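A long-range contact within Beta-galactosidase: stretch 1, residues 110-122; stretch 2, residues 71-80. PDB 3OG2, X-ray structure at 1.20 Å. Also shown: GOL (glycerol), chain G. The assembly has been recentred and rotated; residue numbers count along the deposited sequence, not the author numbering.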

ATOM      1  N   TYR A 110      13.744  -9.459   2.558  1.00  6.63           N
ATOM      2  CA  TYR A 110      13.340  -9.990   3.864  1.00  6.79           C
ATOM      3  C   TYR A 110      11.972  -9.398   4.233  1.00  6.19           C
ATOM      4  O   TYR A 110      11.517  -8.427   3.611  1.00  7.48           O
ATOM      5  CB  TYR A 110      14.385  -9.667   4.918  1.00  8.07           C
ATOM      6  CG  TYR A 110      15.679 -10.411   4.708  1.00  7.23           C
ATOM      7  CD1 TYR A 110      15.678 -11.801   4.801  1.00  7.90           C
ATOM      8  CD2 TYR A 110      16.872  -9.757   4.460  1.00  9.17           C
ATOM      9  CE1 TYR A 110      16.869 -12.558   4.635  1.00  9.31           C
ATOM     10  CE2 TYR A 110      18.042 -10.488   4.302  1.00 10.60           C
ATOM     11  CZ  TYR A 110      18.024 -11.851   4.400  1.00 10.17           C
ATOM     12  OH  TYR A 110      19.221 -12.569   4.200  1.00 13.60           O
ATOM     13  N   LEU A 111      11.319  -9.998   5.247  1.00  6.69           N
ATOM     14  CA  LEU A 111       9.971  -9.566   5.595  1.00  6.35           C
ATOM     15  C   LEU A 111       9.808  -9.286   7.083  1.00  6.41           C
ATOM     16  O   LEU A 111      10.336 -10.022   7.954  1.00  6.89           O
ATOM     17  CB  LEU A 111       8.959 -10.676   5.236  1.00  6.93           C
ATOM     18  CG  LEU A 111       8.826 -10.982   3.729  1.00  6.49           C
ATOM     19  CD1 LEU A 111       7.896 -12.192   3.541  1.00  7.79           C
ATOM     20  CD2 LEU A 111       8.376  -9.797   2.929  1.00  9.15           C
ATOM     21  N   LEU A 112       9.034  -8.231   7.337  1.00  5.91           N
ATOM     22  CA  LEU A 112       8.475  -7.895   8.654  1.00  6.09           C
ATOM     23  C   LEU A 112       7.011  -8.313   8.620  1.00  5.51           C
ATOM     24  O   LEU A 112       6.229  -7.734   7.867  1.00  7.10           O
ATOM     25  CB  LEU A 112       8.659  -6.397   8.904  1.00  6.42           C
ATOM     26  CG  LEU A 112       7.754  -5.800   9.999  1.00  8.58           C
ATOM     27  CD1 LEU A 112       7.814  -6.540  11.335  1.00  9.59           C
ATOM     28  CD2 LEU A 112       8.109  -4.323  10.225  1.00 10.19           C
ATOM     29  N   ALA A 113       6.665  -9.339   9.404  1.00  6.56           N
ATOM     30  CA  ALA A 113       5.306  -9.875   9.417  1.00  7.26           C
ATOM     31  C   ALA A 113       4.480  -9.194  10.495  1.00  6.94           C
ATOM     32  O   ALA A 113       4.938  -9.142  11.646  1.00  7.49           O
ATOM     33  CB  ALA A 113       5.368 -11.386   9.706  1.00  7.63           C
ATOM     34  N   ARG A 114       3.286  -8.726  10.117  1.00  6.50           N
ATOM     35  CA  ARG A 114       2.441  -7.956  11.060  1.00  6.58           C
ATOM     36  C   ARG A 114       1.046  -8.547  10.996  1.00  5.80           C
ATOM     37  O   ARG A 114       0.149  -7.983  10.313  1.00  7.34           O
ATOM     38  CB  ARG A 114       2.493  -6.451  10.727  1.00  6.92           C
ATOM     39  CG  ARG A 114       3.882  -5.958  10.335  1.00  7.64           C
ATOM     40  CD  ARG A 114       4.070  -4.471  10.494  1.00  7.81           C
ATOM     41  NE  ARG A 114       3.233  -3.695   9.591  1.00  7.63           N
ATOM     42  CZ  ARG A 114       2.696  -2.528   9.928  1.00  7.02           C
ATOM     43  NH1 ARG A 114       2.805  -2.010  11.162  1.00  8.35           N
ATOM     44  NH2 ARG A 114       1.991  -1.855   8.990  1.00  7.46           N
ATOM     45  N   PRO A 115       0.799  -9.679  11.655  1.00  6.30           N
ATOM     46  CA  PRO A 115      -0.476 -10.351  11.489  1.00  6.78           C
ATOM     47  C   PRO A 115      -1.605  -9.892  12.410  1.00  7.34           C
ATOM     48  O   PRO A 115      -2.687 -10.473  12.366  1.00  8.76           O
ATOM     49  CB  PRO A 115      -0.127 -11.830  11.786  1.00  7.58           C
ATOM     50  CG  PRO A 115       0.949 -11.730  12.809  1.00  8.57           C
ATOM     51  CD  PRO A 115       1.768 -10.496  12.421  1.00  7.68           C
ATOM     52  N   GLY A 116      -1.359  -8.908  13.243  1.00  6.66           N
ATOM     53  CA  GLY A 116      -2.362  -8.387  14.128  1.00  7.93           C
ATOM     54  C   GLY A 116      -2.389  -9.130  15.459  1.00  7.22           C
ATOM     55  O   GLY A 116      -1.335  -9.243  16.094  1.00  9.15           O
ATOM     56  N   PRO A 117      -3.524  -9.675  15.918  1.00  7.82           N
ATOM     57  CA  PRO A 117      -4.806  -9.787  15.237  1.00  8.60           C
ATOM     58  C   PRO A 117      -5.487  -8.513  14.772  1.00  7.29           C
ATOM     59  O   PRO A 117      -6.094  -8.524  13.686  1.00  8.64           O
ATOM     60  CB  PRO A 117      -5.733 -10.404  16.319  1.00 11.84           C
ATOM     61  CG  PRO A 117      -4.848 -11.098  17.279  1.00 11.47           C
ATOM     62  CD  PRO A 117      -3.524 -10.384  17.233  1.00  9.26           C
ATOM     63  N   TYR A 118      -5.306  -7.414  15.483  1.00  6.45           N
ATOM     64  CA  TYR A 118      -5.791  -6.114  15.043  1.00  6.45           C
ATOM     65  C   TYR A 118      -4.729  -5.470  14.156  1.00  6.70           C
ATOM     66  O   TYR A 118      -3.559  -5.355  14.580  1.00  7.74           O
ATOM     67  CB  TYR A 118      -6.088  -5.223  16.268  1.00  8.04           C
ATOM     68  CG  TYR A 118      -6.767  -3.961  15.733  1.00  7.21           C
ATOM     69  CD1 TYR A 118      -8.079  -4.048  15.252  1.00  7.70           C
ATOM     70  CD2 TYR A 118      -6.107  -2.730  15.690  1.00  7.88           C
ATOM     71  CE1 TYR A 118      -8.729  -2.929  14.765  1.00  7.96           C
ATOM     72  CE2 TYR A 118      -6.738  -1.598  15.172  1.00  8.07           C
ATOM     73  CZ  TYR A 118      -8.051  -1.719  14.708  1.00  7.59           C
ATOM     74  OH  TYR A 118      -8.685  -0.617  14.157  1.00  9.54           O
ATOM     75  N   ILE A 119      -5.117  -5.032  12.936  1.00  6.91           N
ATOM     76  CA  ILE A 119      -4.166  -4.386  12.040  1.00  6.76           C
ATOM     77  C   ILE A 119      -4.549  -2.955  11.656  1.00  6.31           C
ATOM     78  O   ILE A 119      -3.697  -2.228  11.145  1.00  6.94           O
ATOM     79  CB  ILE A 119      -3.938  -5.219  10.726  1.00  6.24           C
ATOM     80  CG1 ILE A 119      -5.206  -5.412   9.910  1.00  6.56           C
ATOM     81  CG2 ILE A 119      -3.241  -6.543  11.055  1.00  7.39           C
ATOM     82  CD1 ILE A 119      -4.957  -5.934   8.508  1.00  6.84           C
ATOM     83  N   ASN A 120      -5.795  -2.530  11.877  1.00  6.65           N
ATOM     84  CA  ASN A 120      -6.269  -1.189  11.453  1.00  6.69           C
ATOM     85  C   ASN A 120      -6.270  -1.173   9.927  1.00  5.68           C
ATOM     86  O   ASN A 120      -7.171  -1.778   9.337  1.00  7.33           O
ATOM     87  CB  ASN A 120      -5.423  -0.081  12.121  1.00  8.00           C
ATOM     88  CG  ASN A 120      -6.210   1.203  12.244  1.00  8.23           C
ATOM     89  OD1 ASN A 120      -7.313   1.228  12.865  1.00  9.20           O
ATOM     90  ND2 ASN A 120      -5.740   2.289  11.647  1.00  9.76           N
ATOM     91  N   ALA A 121      -5.281  -0.550   9.280  1.00  6.46           N
ATOM     92  CA  ALA A 121      -5.006  -0.791   7.865  1.00  6.62           C
ATOM     93  C   ALA A 121      -6.041  -0.290   6.899  1.00  6.48           C
ATOM     94  O   ALA A 121      -5.980  -0.555   5.678  1.00  6.91           O
ATOM     95  CB  ALA A 121      -4.747  -2.278   7.575  1.00  7.14           C
ATOM     96  N   GLU A 122      -6.997   0.494   7.384  1.00  6.91           N
ATOM     97  CA  GLU A 122      -8.129   0.944   6.554  1.00  6.40           C
ATOM     98  C   GLU A 122      -8.877  -0.229   5.898  1.00  6.83           C
ATOM     99  O   GLU A 122      -9.454  -0.121   4.828  1.00  7.29           O
ATOM    100  CB  GLU A 122      -7.688   1.974   5.507  1.00  7.54           C
ATOM    101  CG  GLU A 122      -7.323   3.326   6.183  1.00  8.24           C
ATOM    102  CD  GLU A 122      -5.972   3.299   6.875  1.00  7.91           C
ATOM    103  OE1 GLU A 122      -4.934   3.039   6.188  1.00 10.12           O
ATOM    104  OE2 GLU A 122      -5.906   3.609   8.095  1.00 10.35           O
TER
HETATM  105  C1  GOL G1048      -2.623   2.553   8.900  1.00 14.19           C
HETATM  106  O1  GOL G1048      -3.781   3.130   9.517  1.00 11.70           O
HETATM  107  C2  GOL G1048      -1.913   1.597   9.852  1.00 12.36           C
HETATM  108  O2  GOL G1048      -2.740   0.501  10.036  1.00 12.37           O
HETATM  109  C3  GOL G1048      -1.615   2.261  11.189  1.00 12.53           C
HETATM  110  O3  GOL G1048      -0.893   1.280  11.974  1.00 12.14           O
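Stretch 2 71-80: NTVSFYVDWA

Stretch 2 runs alongside stretch 1 as a neighbouring parallel β-strand: residues 72-76 are extended and pair in register with the strand that begins at Tyr110, the two axes approaching to 4.5 Å and crossing at -21°. Together the two stretches bury 973 Å².

The ladder opens at Tyr110, whose N donates to Asn71 O (2.9 Å) and whose O accepts from Val73 N (2.9 Å). Tyr110 thus straddles Thr72, its bridge partner, and Thr72 CA comes within 3.1 Å of Tyr110 O in a CA-H...O contact. Leu111 leaves its own backbone N and O out of this ladder; it packs through its side chain instead, CD2 lying 3.7 Å from Val73 CB and CB meeting the edge of the Phe75 ring at CE1, 4.0 Å away. The alternation returns at Leu112, where N donates to Val73 O (2.9 Å) and O accepts from Phe75 N (3.0 Å), so that this residue brackets Ser74. Ala113 is paired with Phe75 on the same sheet face as Leu111 and Val73. Phe75 adopts chi1 p, and its ring reaches across the small alanine: Ala113 CA sits over the ring face, 4.0 Å from the centroid, while Ala113 CB is 3.6 Å from Phe75 CZ.

Arg114 is the last bridged residue. Its N donates to Phe75 O (2.8 Å), and its O accepts a longer bond from Val77 N (3.3 Å). On the face shared with Leu112 and Ser74, the Arg114 guanidinium lies flat on the Tyr76 ring, with centres 4.0 Å apart and planes at 21°. Arg114 NE also approaches Ser74 OG to 3.0 Å, but the angle is too poor for a hydrogen bond.

Beyond the paired segment, contact continues through side chains. Pro115 CB lies 4.1 Å from Val77 CG2. Pro117, preceded by a cis peptide bond, places CB 3.7 Å from Trp79 CE3; a water joins the backbones here, donating to Pro117 O and Val77 O and accepting from Trp79 N, each at 2.8 Å. Tyr118 points away, but Ile119 turns back toward stretch 2 and covers the Tyr76 ring face opposite Arg114, its CB 3.7 Å from the centroid. The tyrosine ring is therefore sandwiched between a cationic group and an aliphatic one. Ala121 CB adds a contact with Tyr76 CD2 at 3.5 Å. A glycerol links the same region, its O2 accepting from Ala121 N (2.9 Å) and donating to Tyr76 OH (2.9 Å).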

ATOM      1  N   ASN A  71      15.583  -3.471   1.273  1.00  7.26           N
ATOM      2  CA  ASN A  71      15.941  -4.875   1.543  1.00  7.25           C
ATOM      3  C   ASN A  71      14.803  -5.634   2.179  1.00  6.28           C
ATOM      4  O   ASN A  71      14.925  -6.866   2.348  1.00  7.40           O
ATOM      5  CB  ASN A  71      17.198  -4.992   2.416  1.00  7.45           C
ATOM      6  CG  ASN A  71      17.166  -4.013   3.571  1.00  6.64           C
ATOM      7  OD1 ASN A  71      16.131  -3.733   4.163  1.00  7.52           O
ATOM      8  ND2 ASN A  71      18.344  -3.451   3.848  1.00  8.51           N
ATOM      9  N   THR A  72      13.682  -4.957   2.468  1.00  7.25           N
ATOM     10  CA  THR A  72      12.621  -5.532   3.306  1.00  6.20           C
ATOM     11  C   THR A  72      11.265  -5.065   2.818  1.00  6.12           C
ATOM     12  O   THR A  72      11.132  -3.980   2.250  1.00  6.71           O
ATOM     13  CB  THR A  72      12.874  -5.126   4.756  1.00  7.70           C
ATOM     14  OG1 THR A  72      14.174  -5.559   5.188  1.00  9.08           O
ATOM     15  CG2 THR A  72      11.858  -5.693   5.735  1.00  9.14           C
ATOM     16  N   VAL A  73      10.286  -5.904   3.064  1.00  6.01           N
ATOM     17  CA  VAL A  73       8.878  -5.554   2.914  1.00  6.10           C
ATOM     18  C   VAL A  73       8.196  -5.873   4.248  1.00  6.10           C
ATOM     19  O   VAL A  73       8.454  -6.912   4.857  1.00  7.30           O
ATOM     20  CB  VAL A  73       8.248  -6.323   1.735  1.00  7.02           C
ATOM     21  CG1 VAL A  73       6.722  -6.409   1.821  1.00  8.01           C
ATOM     22  CG2 VAL A  73       8.677  -5.577   0.448  1.00  8.54           C
ATOM     23  N   SER A  74       7.293  -4.964   4.615  1.00  6.39           N
ATOM     24  CA  SER A  74       6.421  -5.155   5.766  1.00  6.48           C
ATOM     25  C   SER A  74       5.011  -5.443   5.302  1.00  5.98           C
ATOM     26  O   SER A  74       4.553  -4.791   4.378  1.00  7.41           O
ATOM     27  CB  SER A  74       6.474  -3.839   6.568  1.00  7.80           C
ATOM     28  OG  SER A  74       5.529  -3.845   7.632  1.00  8.69           O
ATOM     29  N   PHE A  75       4.350  -6.432   5.940  1.00  6.60           N
ATOM     30  CA  PHE A  75       3.021  -6.790   5.461  1.00  6.39           C
ATOM     31  C   PHE A  75       2.089  -7.070   6.619  1.00  6.10           C
ATOM     32  O   PHE A  75       2.492  -7.626   7.642  1.00  7.24           O
ATOM     33  CB  PHE A  75       3.063  -7.999   4.541  1.00  7.46           C
ATOM     34  CG  PHE A  75       3.453  -9.322   5.198  1.00  6.54           C
ATOM     35  CD1 PHE A  75       4.787  -9.665   5.452  1.00  7.55           C
ATOM     36  CD2 PHE A  75       2.448 -10.219   5.579  1.00  8.01           C
ATOM     37  CE1 PHE A  75       5.098 -10.900   6.045  1.00  7.29           C
ATOM     38  CE2 PHE A  75       2.774 -11.452   6.149  1.00  8.78           C
ATOM     39  CZ  PHE A  75       4.095 -11.787   6.381  1.00  8.68           C
ATOM     40  N   TYR A  76       0.820  -6.730   6.412  1.00  6.78           N
ATOM     41  CA  TYR A  76      -0.254  -7.141   7.302  1.00  6.35           C
ATOM     42  C   TYR A  76      -0.837  -8.456   6.800  1.00  5.72           C
ATOM     43  O   TYR A  76      -0.774  -8.762   5.585  1.00  6.90           O
ATOM     44  CB  TYR A  76      -1.367  -6.087   7.328  1.00  7.27           C
ATOM     45  CG  TYR A  76      -1.123  -4.882   8.212  1.00  6.31           C
ATOM     46  CD1 TYR A  76      -0.597  -4.977   9.519  1.00  6.39           C
ATOM     47  CD2 TYR A  76      -1.535  -3.633   7.723  1.00  7.40           C
ATOM     48  CE1 TYR A  76      -0.443  -3.808  10.293  1.00  6.64           C
ATOM     49  CE2 TYR A  76      -1.380  -2.493   8.497  1.00  7.11           C
ATOM     50  CZ  TYR A  76      -0.838  -2.597   9.769  1.00  6.71           C
ATOM     51  OH  TYR A  76      -0.692  -1.436  10.480  1.00  7.69           O
ATOM     52  N   VAL A  77      -1.500  -9.149   7.729  1.00  6.22           N
ATOM     53  CA  VAL A  77      -2.437 -10.232   7.385  1.00  7.02           C
ATOM     54  C   VAL A  77      -3.798  -9.817   7.903  1.00  6.52           C
ATOM     55  O   VAL A  77      -3.869  -9.288   9.040  1.00  7.47           O
ATOM     56  CB  VAL A  77      -2.022 -11.576   7.991  1.00  7.98           C
ATOM     57  CG1 VAL A  77      -3.002 -12.652   7.529  1.00  8.13           C
ATOM     58  CG2 VAL A  77      -0.582 -11.921   7.665  1.00  8.51           C
ATOM     59  N   ASP A  78      -4.858  -9.994   7.111  1.00  7.15           N
ATOM     60  CA  ASP A  78      -6.203  -9.572   7.491  1.00  7.28           C
ATOM     61  C   ASP A  78      -6.996 -10.771   7.973  1.00  6.54           C
ATOM     62  O   ASP A  78      -7.455 -11.616   7.172  1.00  7.30           O
ATOM     63  CB  ASP A  78      -6.844  -8.906   6.257  1.00  7.51           C
ATOM     64  CG  ASP A  78      -8.200  -8.352   6.536  1.00  7.13           C
ATOM     65  OD1 ASP A  78      -8.783  -8.502   7.626  1.00  8.93           O
ATOM     66  OD2 ASP A  78      -8.765  -7.683   5.583  1.00  9.31           O
ATOM     67  N   TRP A  79      -7.192 -10.841   9.293  1.00  6.72           N
ATOM     68  CA  TRP A  79      -7.883 -11.974   9.928  1.00  6.56           C
ATOM     69  C   TRP A  79      -9.268 -12.161   9.314  1.00  6.41           C
ATOM     70  O   TRP A  79      -9.696 -13.312   9.098  1.00  7.28           O
ATOM     71  CB  TRP A  79      -7.942 -11.639  11.438  1.00  7.46           C
ATOM     72  CG  TRP A  79      -8.695 -12.587  12.308  1.00  6.49           C
ATOM     73  CD1 TRP A  79      -9.171 -13.873  12.055  1.00  6.98           C
ATOM     74  CD2 TRP A  79      -9.077 -12.298  13.666  1.00  6.72           C
ATOM     75  NE1 TRP A  79      -9.807 -14.361  13.163  1.00  7.06           N
ATOM     76  CE2 TRP A  79      -9.769 -13.420  14.168  1.00  7.24           C
ATOM     77  CE3 TRP A  79      -8.900 -11.195  14.494  1.00  6.77           C
ATOM     78  CZ2 TRP A  79     -10.277 -13.467  15.457  1.00  7.73           C
ATOM     79  CZ3 TRP A  79      -9.398 -11.225  15.774  1.00  7.58           C
ATOM     80  CH2 TRP A  79     -10.084 -12.361  16.239  1.00  8.59           C
ATOM     81  N   ALA A  80      -9.991 -11.089   9.050  1.00  6.88           N
ATOM     82  CA  ALA A  80     -11.379 -11.174   8.567  1.00  7.71           C
ATOM     83  C   ALA A  80     -11.465 -11.987   7.264  1.00  8.27           C
ATOM     84  O   ALA A  80     -12.522 -12.555   6.991  1.00 10.19           O
ATOM     85  CB  ALA A  80     -11.945  -9.776   8.324  1.00  9.04           C
TER
HETATM   86  O   HOH W   1      -5.969  -8.863  10.900  1.00  9.10           O